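Local atomic coordinates of copper induced nitroreductase D (Lactococcus lactis, PDB entry 4BN6), a protein that binds flavin mononucleotide and is probably an FMN-dependent oxidoreductase of the nitroreductase family. Residues 86-91 with 150-155. Numbering follows the deposited sequence.
With FMN (flavin mononucleotide), chain B.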
ATOM      1  N   ALA A  86      -1.298  -5.114 -29.465  1.00 65.97           N
ATOM      2  CA  ALA A  86      -0.024  -4.426 -29.288  1.00 63.57           C
ATOM      3  C   ALA A  86       0.422  -4.504 -27.829  1.00 50.82           C
ATOM      4  O   ALA A  86       1.076  -5.471 -27.429  1.00 47.81           O
ATOM      5  CB  ALA A  86      -0.137  -2.982 -29.749  1.00 70.16           C
ATOM      6  N   LYS A  87       0.076  -3.496 -27.033  1.00 50.58           N
ATOM      7  CA  LYS A  87       0.340  -3.551 -25.601  1.00 59.81           C
ATOM      8  C   LYS A  87      -0.414  -4.733 -25.017  1.00 40.55           C
ATOM      9  O   LYS A  87       0.079  -5.422 -24.125  1.00 34.96           O
ATOM     10  CB  LYS A  87      -0.118  -2.273 -24.899  1.00 61.38           C
ATOM     11  CG  LYS A  87       0.574  -1.000 -25.355  1.00 67.13           C
ATOM     12  CD  LYS A  87       0.540   0.063 -24.256  1.00 73.51           C
ATOM     13  CE  LYS A  87      -0.827   0.142 -23.582  1.00 68.48           C
ATOM     14  NZ  LYS A  87      -0.875   1.171 -22.503  1.00 61.87           N
ATOM     15  N   LEU A  88      -1.621  -4.959 -25.529  1.00 40.83           N
ATOM     16  CA  LEU A  88      -2.469  -6.034 -25.035  1.00 35.00           C
ATOM     17  C   LEU A  88      -1.822  -7.387 -25.303  1.00 33.13           C
ATOM     18  O   LEU A  88      -1.893  -8.284 -24.471  1.00 30.71           O
ATOM     19  CB  LEU A  88      -3.859  -5.961 -25.673  1.00 35.18           C
ATOM     20  CG  LEU A  88      -4.661  -4.690 -25.368  1.00 39.48           C
ATOM     21  CD1 LEU A  88      -6.075  -4.805 -25.915  1.00 55.31           C
ATOM     22  CD2 LEU A  88      -4.690  -4.397 -23.872  1.00 37.82           C
ATOM     23  N   ASP A  89      -1.188  -7.528 -26.465  1.00 35.07           N
ATOM     24  CA  ASP A  89      -0.460  -8.749 -26.786  1.00 32.31           C
ATOM     25  C   ASP A  89       0.656  -8.994 -25.770  1.00 22.53           C
ATOM     26  O   ASP A  89       0.918 -10.134 -25.392  1.00 24.11           O
ATOM     27  CB  ASP A  89       0.113  -8.684 -28.203  1.00 35.13           C
ATOM     28  CG  ASP A  89      -0.961  -8.792 -29.270  1.00 63.85           C
ATOM     29  OD1 ASP A  89      -1.952  -9.519 -29.044  1.00 47.78           O
ATOM     30  OD2 ASP A  89      -0.816  -8.150 -30.330  1.00 78.75           O
ATOM     31  N   GLY A  90       1.309  -7.920 -25.334  1.00 23.32           N
ATOM     32  CA  GLY A  90       2.332  -8.010 -24.303  1.00 23.53           C
ATOM     33  C   GLY A  90       1.791  -8.479 -22.962  1.00 17.47           C
ATOM     34  O   GLY A  90       2.443  -9.223 -22.228  1.00 17.06           O
ATOM     35  N   PHE A  91       0.590  -8.032 -22.618  1.00 17.59           N
ATOM     36  CA  PHE A  91      -0.036  -8.470 -21.381  1.00 17.34           C
ATOM     37  C   PHE A  91      -0.489  -9.926 -21.509  1.00 15.80           C
ATOM     38  O   PHE A  91      -0.289 -10.730 -20.599  1.00 17.56           O
ATOM     39  CB  PHE A  91      -1.216  -7.560 -21.023  1.00 19.87           C
ATOM     40  CG  PHE A  91      -0.826  -6.125 -20.783  1.00 19.89           C
ATOM     41  CD1 PHE A  91       0.319  -5.808 -20.067  1.00 17.88           C
ATOM     42  CD2 PHE A  91      -1.600  -5.093 -21.285  1.00 20.93           C
ATOM     43  CE1 PHE A  91       0.678  -4.486 -19.852  1.00 19.09           C
ATOM     44  CE2 PHE A  91      -1.245  -3.764 -21.078  1.00 22.71           C
ATOM     45  CZ  PHE A  91      -0.102  -3.462 -20.363  1.00 18.67           C
ATOM     46  N   GLN A 150      -1.655  -2.939 -14.008  1.00 11.63           N
ATOM     47  CA  GLN A 150      -2.541  -2.263 -14.936  1.00 12.44           C
ATOM     48  C   GLN A 150      -3.877  -1.899 -14.305  1.00 12.20           C
ATOM     49  O   GLN A 150      -4.242  -2.418 -13.245  1.00 12.83           O
ATOM     50  CB  GLN A 150      -2.786  -3.136 -16.165  1.00 13.83           C
ATOM     51  CG  GLN A 150      -1.535  -3.456 -16.943  1.00 13.81           C
ATOM     52  CD  GLN A 150      -0.736  -2.214 -17.270  1.00 15.72           C
ATOM     53  OE1 GLN A 150      -1.294  -1.191 -17.660  1.00 18.41           O
ATOM     54  NE2 GLN A 150       0.575  -2.289 -17.092  1.00 16.24           N
ATOM     55  N   HIS A 151      -4.603  -1.016 -14.988  1.00 14.40           N
ATOM     56  CA  HIS A 151      -5.874  -0.495 -14.505  1.00 16.00           C
ATOM     57  C   HIS A 151      -6.888  -0.351 -15.624  1.00 15.65           C
ATOM     58  O   HIS A 151      -7.114   0.741 -16.155  1.00 18.30           O
ATOM     59  CB  HIS A 151      -5.651   0.840 -13.800  1.00 14.27           C
ATOM     60  CG  HIS A 151      -4.872   0.693 -12.541  1.00 14.85           C
ATOM     61  ND1 HIS A 151      -3.504   0.843 -12.489  1.00 14.30           N
ATOM     62  CD2 HIS A 151      -5.260   0.323 -11.299  1.00 15.43           C
ATOM     63  CE1 HIS A 151      -3.086   0.593 -11.260  1.00 12.96           C
ATOM     64  NE2 HIS A 151      -4.132   0.278 -10.520  1.00 15.08           N
ATOM     65  N   TYR A 152      -7.498  -1.471 -15.985  1.00 15.71           N
ATOM     66  CA  TYR A 152      -8.550  -1.487 -16.992  1.00 14.36           C
ATOM     67  C   TYR A 152      -9.928  -1.551 -16.332  1.00 18.51           C
ATOM     68  O   TYR A 152     -10.956  -1.649 -17.010  1.00 18.33           O
ATOM     69  CB  TYR A 152      -8.324  -2.626 -17.985  1.00 17.75           C
ATOM     70  CG  TYR A 152      -7.148  -2.357 -18.900  1.00 19.94           C
ATOM     71  CD1 TYR A 152      -7.259  -1.461 -19.951  1.00 28.68           C
ATOM     72  CD2 TYR A 152      -5.926  -2.981 -18.702  1.00 16.51           C
ATOM     73  CE1 TYR A 152      -6.188  -1.199 -20.786  1.00 38.50           C
ATOM     74  CE2 TYR A 152      -4.845  -2.723 -19.531  1.00 20.73           C
ATOM     75  CZ  TYR A 152      -4.982  -1.832 -20.569  1.00 31.43           C
ATOM     76  OH  TYR A 152      -3.913  -1.576 -21.398  1.00 33.06           O
ATOM     77  N   ASN A 153      -9.932  -1.495 -15.005  1.00 16.51           N
ATOM     78  CA  ASN A 153     -11.126  -1.142 -14.250  1.00 14.92           C
ATOM     79  C   ASN A 153     -11.410   0.339 -14.460  1.00 19.10           C
ATOM     80  O   ASN A 153     -10.479   1.136 -14.604  1.00 19.59           O
ATOM     81  CB  ASN A 153     -10.903  -1.421 -12.761  1.00 17.29           C
ATOM     82  CG  ASN A 153      -9.640  -0.772 -12.226  1.00 15.09           C
ATOM     83  OD1 ASN A 153      -8.529  -1.207 -12.534  1.00 15.71           O
ATOM     84  ND2 ASN A 153      -9.799   0.271 -11.420  1.00 15.87           N
ATOM     85  N   PRO A 154     -12.692   0.730 -14.471  1.00 18.71           N
ATOM     86  CA  PRO A 154     -13.890  -0.086 -14.266  1.00 17.33           C
ATOM     87  C   PRO A 154     -14.462  -0.690 -15.553  1.00 17.66           C
ATOM     88  O   PRO A 154     -15.508  -1.338 -15.509  1.00 20.42           O
ATOM     89  CB  PRO A 154     -14.886   0.925 -13.699  1.00 22.90           C
ATOM     90  CG  PRO A 154     -14.517   2.204 -14.373  1.00 26.00           C
ATOM     91  CD  PRO A 154     -13.019   2.165 -14.554  1.00 27.88           C
ATOM     92  N   LEU A 155     -13.785  -0.482 -16.678  1.00 20.38           N
ATOM     93  CA  LEU A 155     -14.301  -0.908 -17.976  1.00 22.50           C
ATOM     94  C   LEU A 155     -14.581  -2.408 -18.058  1.00 18.33           C
ATOM     95  O   LEU A 155     -15.570  -2.830 -18.655  1.00 21.04           O
ATOM     96  CB  LEU A 155     -13.320  -0.521 -19.085  1.00 22.14           C
ATOM     97  CG  LEU A 155     -13.332   0.938 -19.547  1.00 49.73           C
ATOM     98  CD1 LEU A 155     -13.207   1.900 -18.376  1.00 64.54           C
ATOM     99  CD2 LEU A 155     -12.213   1.169 -20.552  1.00 63.69           C
TER
HETATM  100  N1  FMN B 504       2.104   1.036 -14.600  1.00 12.30           N
HETATM  101  C2  FMN B 504       1.329   0.733 -15.852  1.00 13.71           C
HETATM  102  O2  FMN B 504       1.885   0.329 -16.821  1.00 14.57           O
HETATM  103  N3  FMN B 504      -0.083   0.967 -15.876  1.00 14.77           N
HETATM  104  C4  FMN B 504      -0.756   1.462 -14.789  1.00 14.68           C
HETATM  105  O4  FMN B 504      -1.943   1.536 -14.803  1.00 15.70           O
HETATM  106  C4A FMN B 504      -0.004   1.756 -13.566  1.00 13.61           C
HETATM  107  N5  FMN B 504      -0.583   2.247 -12.542  1.00 13.48           N
HETATM  108  C5A FMN B 504       0.137   2.226 -11.230  1.00 12.36           C
HETATM  109  C6  FMN B 504      -0.661   2.462  -9.969  1.00 12.06           C
HETATM  110  C7  FMN B 504      -0.053   2.410  -8.795  1.00 12.14           C
HETATM  111  C7M FMN B 504      -0.838   2.668  -7.512  1.00 13.04           C
HETATM  112  C8  FMN B 504       1.438   2.092  -8.712  1.00 12.59           C
HETATM  113  C8M FMN B 504       2.070   1.941  -7.333  1.00 13.11           C
HETATM  114  C9  FMN B 504       2.142   1.888  -9.819  1.00 12.26           C
HETATM  115  C9A FMN B 504       1.460   1.960 -11.170  1.00 12.03           C
HETATM  116  N10 FMN B 504       2.203   1.753 -12.382  1.00 11.99           N
HETATM  117  C10 FMN B 504       1.474   1.505 -13.543  1.00 12.55           C
HETATM  118  C1' FMN B 504       3.629   1.476 -12.366  1.00 12.24           C
HETATM  119  C2' FMN B 504       4.420   2.727 -11.982  1.00 12.00           C
HETATM  120  O2' FMN B 504       4.468   3.627 -13.054  1.00 12.44           O
HETATM  121  C3' FMN B 504       5.817   2.262 -11.571  1.00 11.58           C
HETATM  122  O3' FMN B 504       5.627   1.529 -10.390  1.00 11.24           O
HETATM  123  C4' FMN B 504       6.766   3.445 -11.333  1.00 11.95           C
HETATM  124  O4' FMN B 504       7.100   4.081 -12.539  1.00 12.33           O
HETATM  125  C5' FMN B 504       8.052   2.969 -10.658  1.00 11.70           C
HETATM  126  O5' FMN B 504       8.699   2.023 -11.474  1.00 11.35           O
HETATM  127  P   FMN B 504       9.025   0.516 -10.906  1.00 11.47           P
HETATM  128  O1P FMN B 504       9.751   0.618  -9.645  1.00 11.22           O
HETATM  129  O2P FMN B 504       7.603  -0.247 -10.678  1.00 11.35           O
HETATM  130  O3P FMN B 504       9.937  -0.219 -12.039  1.00 12.33           O
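Phe91, on the short helix 87-92, lays one ring face over the side chain of Gln150. Gln150 CG sits over that face, 4.0 Å from the ring centroid, in a CH-pi contact. The amide runs on past the rim, with CD 3.4 Å from Phe91 CZ; the amide plane is turned 31° from the ring. Tyr152 comes to the edge of the same ring, its OH 3.5 Å from Phe91 CE2, and Leu88 CD2 lies 3.8 Å from that hydroxyl oxygen. A bend at chi2 (-51°) turns the Gln150 amide to the flavin pyrimidine: NE2 donates to FMN O2 at 2.9 Å, while FMN N3 gives OE1 a weaker, more bent bond. Asn148 OD1 also accepts from NE2, consistent with the amide orientation that the flavin bonds require. Without the amide, as with an alanine here, flavin O2 and N3 would probably lose these partners and one face of Phe91 its cover. Next along, His151 ND1 donates almost straight (175°) to FMN O4, and Trp124 of the second subunit meets its ring. Trp59 of helix 52-72 meets both Phe91 and Leu88. The end of strand 145-150 and the first loop residue thus line the flavin's pyrimidine edge in an FMN pocket of the nitroreductase fold, with Tyr152 close to the bound chloramphenicol.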